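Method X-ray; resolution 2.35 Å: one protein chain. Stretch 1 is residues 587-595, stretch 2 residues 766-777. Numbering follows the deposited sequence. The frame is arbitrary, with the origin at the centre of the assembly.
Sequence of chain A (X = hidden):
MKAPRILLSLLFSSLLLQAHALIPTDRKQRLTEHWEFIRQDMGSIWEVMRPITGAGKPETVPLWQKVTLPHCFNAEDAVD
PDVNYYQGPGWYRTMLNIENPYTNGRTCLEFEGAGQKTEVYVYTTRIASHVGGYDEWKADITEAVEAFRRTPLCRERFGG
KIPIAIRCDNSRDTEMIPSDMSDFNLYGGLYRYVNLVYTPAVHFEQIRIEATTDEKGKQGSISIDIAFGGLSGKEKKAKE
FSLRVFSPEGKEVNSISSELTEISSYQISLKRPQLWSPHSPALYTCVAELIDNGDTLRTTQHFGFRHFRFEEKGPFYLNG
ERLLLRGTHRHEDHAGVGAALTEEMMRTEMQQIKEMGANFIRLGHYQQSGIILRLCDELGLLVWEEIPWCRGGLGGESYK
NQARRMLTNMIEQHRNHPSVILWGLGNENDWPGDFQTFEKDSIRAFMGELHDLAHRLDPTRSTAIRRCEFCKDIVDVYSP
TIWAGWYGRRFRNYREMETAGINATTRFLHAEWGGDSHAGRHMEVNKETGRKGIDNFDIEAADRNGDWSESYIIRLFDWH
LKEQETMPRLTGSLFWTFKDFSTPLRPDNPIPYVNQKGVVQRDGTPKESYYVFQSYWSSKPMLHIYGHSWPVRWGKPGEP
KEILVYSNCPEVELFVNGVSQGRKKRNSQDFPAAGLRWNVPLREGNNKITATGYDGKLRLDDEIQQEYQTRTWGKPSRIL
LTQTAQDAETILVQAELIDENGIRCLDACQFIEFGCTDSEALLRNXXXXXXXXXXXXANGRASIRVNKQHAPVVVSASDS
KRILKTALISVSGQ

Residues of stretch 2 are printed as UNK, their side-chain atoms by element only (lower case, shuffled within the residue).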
ATOM      1  N   PRO A 587      14.155   2.095  11.712  1.00 22.44           N
ATOM      2  CA  PRO A 587      13.021   1.256  12.143  1.00 24.01           C
ATOM      3  C   PRO A 587      13.043   0.917  13.622  1.00 27.03           C
ATOM      4  O   PRO A 587      11.986   0.696  14.223  1.00 25.00           O
ATOM      5  CB  PRO A 587      13.175  -0.005  11.279  1.00 23.79           C
ATOM      6  CG  PRO A 587      14.646  -0.045  10.972  1.00 26.58           C
ATOM      7  CD  PRO A 587      14.987   1.396  10.716  1.00 22.94           C
ATOM      8  N   ASP A 588      14.213   0.892  14.246  1.00 26.40           N
ATOM      9  CA  ASP A 588      14.337   0.380  15.599  1.00 25.64           C
ATOM     10  C   ASP A 588      14.593   1.471  16.632  1.00 26.59           C
ATOM     11  O   ASP A 588      14.952   1.141  17.764  1.00 25.75           O
ATOM     12  CB  ASP A 588      15.457  -0.666  15.662  1.00 28.04           C
ATOM     13  CG  ASP A 588      15.221  -1.854  14.713  1.00 35.19           C
ATOM     14  OD1 ASP A 588      14.121  -2.451  14.771  1.00 29.84           O
ATOM     15  OD2 ASP A 588      16.139  -2.176  13.907  1.00 36.31           O
ATOM     16  N   ASN A 589      14.437   2.752  16.277  1.00 20.97           N
ATOM     17  CA  ASN A 589      14.616   3.808  17.266  1.00 21.86           C
ATOM     18  C   ASN A 589      13.587   3.648  18.382  1.00 24.18           C
ATOM     19  O   ASN A 589      12.514   3.075  18.162  1.00 24.09           O
ATOM     20  CB  ASN A 589      14.468   5.191  16.641  1.00 19.48           C
ATOM     21  CG  ASN A 589      15.799   5.792  16.246  1.00 22.76           C
ATOM     22  OD1 ASN A 589      16.820   5.112  16.268  1.00 20.27           O
ATOM     23  ND2 ASN A 589      15.793   7.072  15.878  1.00 19.71           N
ATOM     24  N   PRO A 590      13.890   4.129  19.587  1.00 26.57           N
ATOM     25  CA  PRO A 590      12.904   4.035  20.680  1.00 22.45           C
ATOM     26  C   PRO A 590      11.495   4.453  20.277  1.00 21.30           C
ATOM     27  O   PRO A 590      10.526   3.850  20.740  1.00 23.05           O
ATOM     28  CB  PRO A 590      13.501   4.965  21.753  1.00 21.67           C
ATOM     29  CG  PRO A 590      14.950   4.919  21.507  1.00 20.97           C
ATOM     30  CD  PRO A 590      15.132   4.801  20.015  1.00 22.89           C
ATOM     31  N   ILE A 591      11.346   5.474  19.440  1.00 24.12           N
ATOM     32  CA  ILE A 591      10.123   5.675  18.671  1.00 24.11           C
ATOM     33  C   ILE A 591      10.418   5.250  17.233  1.00 21.03           C
ATOM     34  O   ILE A 591      11.215   5.921  16.549  1.00 20.12           O
ATOM     35  CB  ILE A 591       9.621   7.120  18.751  1.00 21.75           C
ATOM     36  CG1 ILE A 591       9.233   7.450  20.202  1.00 23.67           C
ATOM     37  CG2 ILE A 591       8.382   7.285  17.847  1.00 19.90           C
ATOM     38  CD1 ILE A 591       8.767   8.870  20.408  1.00 16.68           C
ATOM     39  N   PRO A 592       9.865   4.139  16.757  1.00 24.16           N
ATOM     40  CA  PRO A 592      10.256   3.620  15.441  1.00 19.78           C
ATOM     41  C   PRO A 592      10.093   4.670  14.355  1.00 21.26           C
ATOM     42  O   PRO A 592       9.137   5.451  14.355  1.00 21.84           O
ATOM     43  CB  PRO A 592       9.308   2.437  15.245  1.00 20.71           C
ATOM     44  CG  PRO A 592       9.037   1.959  16.643  1.00 19.09           C
ATOM     45  CD  PRO A 592       8.949   3.221  17.459  1.00 22.11           C
ATOM     46  N   TYR A 593      11.078   4.740  13.467  1.00 18.20           N
ATOM     47  CA  TYR A 593      11.041   5.656  12.330  1.00 18.96           C
ATOM     48  C   TYR A 593      10.984   7.144  12.734  1.00 20.87           C
ATOM     49  O   TYR A 593      10.572   8.002  11.929  1.00 17.79           O
ATOM     50  CB  TYR A 593       9.869   5.305  11.407  1.00 19.34           C
ATOM     51  CG  TYR A 593       9.980   3.926  10.777  1.00 20.93           C
ATOM     52  CD1 TYR A 593      10.964   3.661   9.820  1.00 18.46           C
ATOM     53  CD2 TYR A 593       9.100   2.893  11.123  1.00 20.81           C
ATOM     54  CE1 TYR A 593      11.078   2.405   9.215  1.00 19.57           C
ATOM     55  CE2 TYR A 593       9.202   1.615  10.518  1.00 23.89           C
ATOM     56  CZ  TYR A 593      10.201   1.392   9.562  1.00 20.03           C
ATOM     57  OH  TYR A 593      10.329   0.166   8.952  1.00 22.98           O
ATOM     58  N   VAL A 594      11.403   7.501  13.946  1.00 17.58           N
ATOM     59  CA  VAL A 594      11.476   8.905  14.342  1.00 20.61           C
ATOM     60  C   VAL A 594      12.913   9.231  14.724  1.00 19.13           C
ATOM     61  O   VAL A 594      13.529   8.529  15.533  1.00 18.54           O
ATOM     62  CB  VAL A 594      10.494   9.247  15.472  1.00 19.51           C
ATOM     63  CG1 VAL A 594      10.737  10.686  15.981  1.00 18.42           C
ATOM     64  CG2 VAL A 594       9.093   9.144  14.940  1.00 15.55           C
ATOM     65  N   ASN A 595      13.468  10.240  14.078  1.00 19.94           N
ATOM     66  CA  ASN A 595      14.737  10.807  14.517  1.00 20.42           C
ATOM     67  C   ASN A 595      14.440  11.627  15.768  1.00 19.26           C
ATOM     68  O   ASN A 595      13.679  12.595  15.708  1.00 20.41           O
ATOM     69  CB  ASN A 595      15.327  11.635  13.383  1.00 18.44           C
ATOM     70  CG  ASN A 595      16.679  12.250  13.726  1.00 24.43           C
ATOM     71  OD1 ASN A 595      16.851  12.912  14.757  1.00 22.16           O
ATOM     72  ND2 ASN A 595      17.651  12.035  12.843  1.00 22.55           N
ATOM     73  N   UNK A 766       1.703   8.550  15.373  1.00 23.08           N
ATOM     74  CA  UNK A 766       2.005   9.975  15.463  1.00 23.47           C
ATOM     75  C   UNK A 766       3.496  10.278  15.499  1.00 22.31           C
ATOM     76  O   UNK A 766       3.900  11.387  15.131  1.00 22.52           O
ATOM     77  n   UNK A 766      -1.506  10.305  14.713  1.00 24.43           N
ATOM     78  c   UNK A 766      -0.869  11.093  15.586  1.00 26.59           C
ATOM     79  o   UNK A 766      -0.819  12.323  15.465  1.00 23.43           O
ATOM     80  c   UNK A 766       1.336  10.587  16.701  1.00 25.18           C
ATOM     81  c   UNK A 766      -0.182  10.400  16.743  1.00 25.59           C
ATOM     82  N   UNK A 767       4.320   9.329  15.938  1.00 25.44           N
ATOM     83  CA  UNK A 767       5.729   9.606  16.160  1.00 19.73           C
ATOM     84  C   UNK A 767       6.014  10.339  17.454  1.00 22.74           C
ATOM     85  O   UNK A 767       7.035  11.028  17.557  1.00 22.37           O
ATOM     86  N   UNK A 768       5.146  10.207  18.446  1.00 21.57           N
ATOM     87  CA  UNK A 768       5.225  10.917  19.716  1.00 22.21           C
ATOM     88  C   UNK A 768       5.274   9.918  20.870  1.00 21.38           C
ATOM     89  O   UNK A 768       5.097   8.707  20.681  1.00 28.53           O
ATOM     90  c   UNK A 768       4.055  12.940  18.819  1.00 20.02           C
ATOM     91  o   UNK A 768       2.827  11.083  19.735  1.00 25.94           O
ATOM     92  c   UNK A 768       4.027  11.853  19.878  1.00 23.32           C
ATOM     93  N   UNK A 769       5.486  10.442  22.083  1.00 19.15           N
ATOM     94  CA  UNK A 769       5.564   9.592  23.276  1.00 24.23           C
ATOM     95  C   UNK A 769       4.236   8.914  23.608  1.00 24.82           C
ATOM     96  O   UNK A 769       4.227   7.837  24.211  1.00 24.46           O
ATOM     97  c   UNK A 769       6.016  10.407  24.487  1.00 22.50           C
ATOM     98  N   UNK A 770       3.111   9.526  23.265  1.00 26.16           N
ATOM     99  CA  UNK A 770       1.821   8.975  23.653  1.00 27.14           C
ATOM    100  C   UNK A 770       0.970   8.609  22.445  1.00 24.17           C
ATOM    101  O   UNK A 770      -0.206   8.267  22.611  1.00 29.35           O
ATOM    102  n   UNK A 770       1.455  11.260  28.052  1.00 28.30           N
ATOM    103  c   UNK A 770       1.846  10.275  25.854  1.00 27.60           C
ATOM    104  o   UNK A 770       0.282  12.069  26.317  1.00 27.11           O
ATOM    105  c   UNK A 770       1.082   9.959  24.567  1.00 24.73           C
ATOM    106  c   UNK A 770       1.121  11.285  26.768  1.00 32.31           C
ATOM    107  N   UNK A 771       1.536   8.668  21.243  1.00 24.52           N
ATOM    108  CA  UNK A 771       0.819   8.351  20.025  1.00 23.15           C
ATOM    109  C   UNK A 771       1.521   7.297  19.190  1.00 25.07           C
ATOM    110  O   UNK A 771       1.473   7.343  17.951  1.00 22.06           O
ATOM    111  N   UNK A 772       2.167   6.337  19.856  1.00 22.11           N
ATOM    112  CA  UNK A 772       2.899   5.267  19.190  1.00 22.49           C
ATOM    113  C   UNK A 772       2.374   3.920  19.654  1.00 24.59           C
ATOM    114  O   UNK A 772       2.252   3.679  20.862  1.00 24.38           O
ATOM    115  o   UNK A 772       4.896   6.606  18.990  1.00 22.00           O
ATOM    116  c   UNK A 772       4.406   5.367  19.459  1.00 21.62           C
ATOM    117  N   UNK A 773       2.082   3.052  18.681  1.00 25.82           N
ATOM    118  CA  UNK A 773       1.625   1.689  18.941  1.00 25.04           C
ATOM    119  C   UNK A 773       2.724   0.819  19.539  1.00 27.06           C
ATOM    120  O   UNK A 773       2.436  -0.102  20.322  1.00 23.02           O
ATOM    121  n   UNK A 773       1.276  -1.802  16.023  1.00 45.67           N
ATOM    122  c   UNK A 773       0.476  -0.287  17.808  1.00 39.76           C
ATOM    123  c   UNK A 773       1.134   1.067  17.629  1.00 29.60           C
ATOM    124  c   UNK A 773       0.164  -0.976  16.493  1.00 44.81           C
ATOM    125  n   UNK A 773       0.948  -3.447  17.619  1.00 44.87           N
ATOM    126  c   UNK A 773       1.622  -2.966  16.570  1.00 47.15           C
ATOM    127  n   UNK A 773       2.647  -3.645  16.072  1.00 43.17           N
ATOM    128  N   UNK A 774       3.979   1.057  19.139  1.00 23.57           N
ATOM    129  CA  UNK A 774       5.137   0.370  19.698  1.00 26.54           C
ATOM    130  C   UNK A 774       6.207   1.391  20.068  1.00 24.07           C
ATOM    131  O   UNK A 774       6.576   2.238  19.250  1.00 22.62           O
ATOM    132  c   UNK A 774       6.931  -1.354  19.248  1.00 30.27           C
ATOM    133  c   UNK A 774       5.708  -0.655  18.719  1.00 28.28           C
ATOM    134  n   UNK A 774       5.497  -4.313  16.025  1.00 33.96           N
ATOM    135  c   UNK A 774       6.448  -3.461  16.363  1.00 44.01           C
ATOM    136  n   UNK A 774       7.281  -2.995  15.435  1.00 37.21           N
ATOM    137  c   UNK A 774       7.551  -2.166  18.149  1.00 33.07           C
ATOM    138  n   UNK A 774       6.559  -3.090  17.636  1.00 43.24           N
ATOM    139  N   UNK A 775       6.722   1.289  21.286  1.00 24.26           N
ATOM    140  CA  UNK A 775       7.646   2.288  21.799  1.00 23.87           C
ATOM    141  C   UNK A 775       8.414   1.667  22.954  1.00 24.02           C
ATOM    142  O   UNK A 775       7.846   0.950  23.786  1.00 22.19           O
ATOM    143  c   UNK A 775       5.886   3.267  23.292  1.00 18.94           C
ATOM    144  c   UNK A 775       7.073   5.985  22.967  1.00 21.79           C
ATOM    145  c   UNK A 775       7.802   4.662  22.727  1.00 19.13           C
ATOM    146  c   UNK A 775       6.877   3.572  22.217  1.00 24.63           C
ATOM    147  N   UNK A 776       9.712   1.953  23.008  1.00 23.20           N
ATOM    148  CA  UNK A 776      10.507   1.550  24.162  1.00 25.88           C
ATOM    149  C   UNK A 776      10.014   2.239  25.426  1.00 24.36           C
ATOM    150  O   UNK A 776       9.623   3.409  25.400  1.00 24.24           O
ATOM    151  c   UNK A 776      12.658   1.004  22.942  1.00 26.74           C
ATOM    152  c   UNK A 776      11.971   1.894  23.947  1.00 24.90           C
ATOM    153  c   UNK A 776      14.101   1.431  22.750  1.00 26.08           C
ATOM    154  o   UNK A 776      14.657   2.160  23.579  1.00 26.31           O
ATOM    155  n   UNK A 776      14.702   1.008  21.646  1.00 25.64           N
ATOM    156  N   UNK A 777      10.042   1.509  26.535  1.00 23.21           N
ATOM    157  CA  UNK A 777       9.622   2.065  27.812  1.00 22.47           C
ATOM    158  C   UNK A 777      10.560   3.198  28.243  1.00 27.40           C
ATOM    159  O   UNK A 777      11.745   3.223  27.899  1.00 23.98           O
ATOM    160  c   UNK A 777       9.598   0.970  28.871  1.00 24.17           C
TER

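Position 766 carries three carbons in a row, the third bonded to one oxygen and one nitrogen. That terminal amide on a two-methylene arm is Gln766; its side chain stays 7.9 Å or more from stretch 1. Position 767 has no side-chain atoms, hence Gly767. Its phi/psi of 79/25 would jam a CB against the preceding carbonyl, and an ideal CB would also lie 3.1 Å from Val594 CG2, which now packs 3.6 Å from Gly767 CA.

At 768 the first carbon bears one oxygen and one carbon, the fork of Thr768. Its CB points away, so its backbone makes the contact: Ile591 CD1 lies 3.7 Å from Thr768 C. Position 769 has a single carbon, also directed away, and is Ala769; its N is 4.0 Å from Ile591 CD1. Position 770 repeats the three-carbon chain with a terminal oxygen and nitrogen, giving Gln770, out of reach of stretch 1. Position 771 is bare and therefore Gly771; an ideal CB there would meet Gln766 CG at 2.7 Å, while Gly771 O accepts a hydrogen bond from Gln766 N (2.9 Å).

Position 772 shows one carbon and then one oxygen, a hydroxymethyl group: Ser772. Its OG donates to Thr768 O at 2.7 Å and sits 3.7 Å from Ile591 CG2. At 773, three carbons, a nitrogen and a carbon carrying two further nitrogens form a guanidinium, so this is Arg773, distant from stretch 1. Position 774 has the same seven atoms and is Arg774. What approaches closest is its backbone, with Arg774 O 3.1 Å from Pro592 CD.

Position 775 has four carbons, forked at the first with one arm two carbons long: Ile775. Its CD1 meets Ile591 CG1 at 3.8 Å. Position 776 again has three carbons ending in one oxygen and one nitrogen; with CB pointing toward stretch 1, it is Gln776, whose OE1 is 3.5 Å from Pro590 CG. Position 777 has one carbon, directed away, and is Ala777.

The contact combines one backbone anchor with apolar packing. Gln776 N donates to Pro590 O (3.1 Å, 162°), and the same oxygen receives a CA-H...O contact from Ile775 CA (3.4 Å). On stretch 1, a type II turn from Ile591 to Val594, closed by Val594 N to Ile591 O (3.1 Å), presents both ends to stretch 2: Ile591 reaches the 767-769 backbone, Ser772 and Ile775, while Val594 packs on Gly767. Together the stretches bury 411 Å².

Stretch 2 766-777: QGTAQGSRRIQA
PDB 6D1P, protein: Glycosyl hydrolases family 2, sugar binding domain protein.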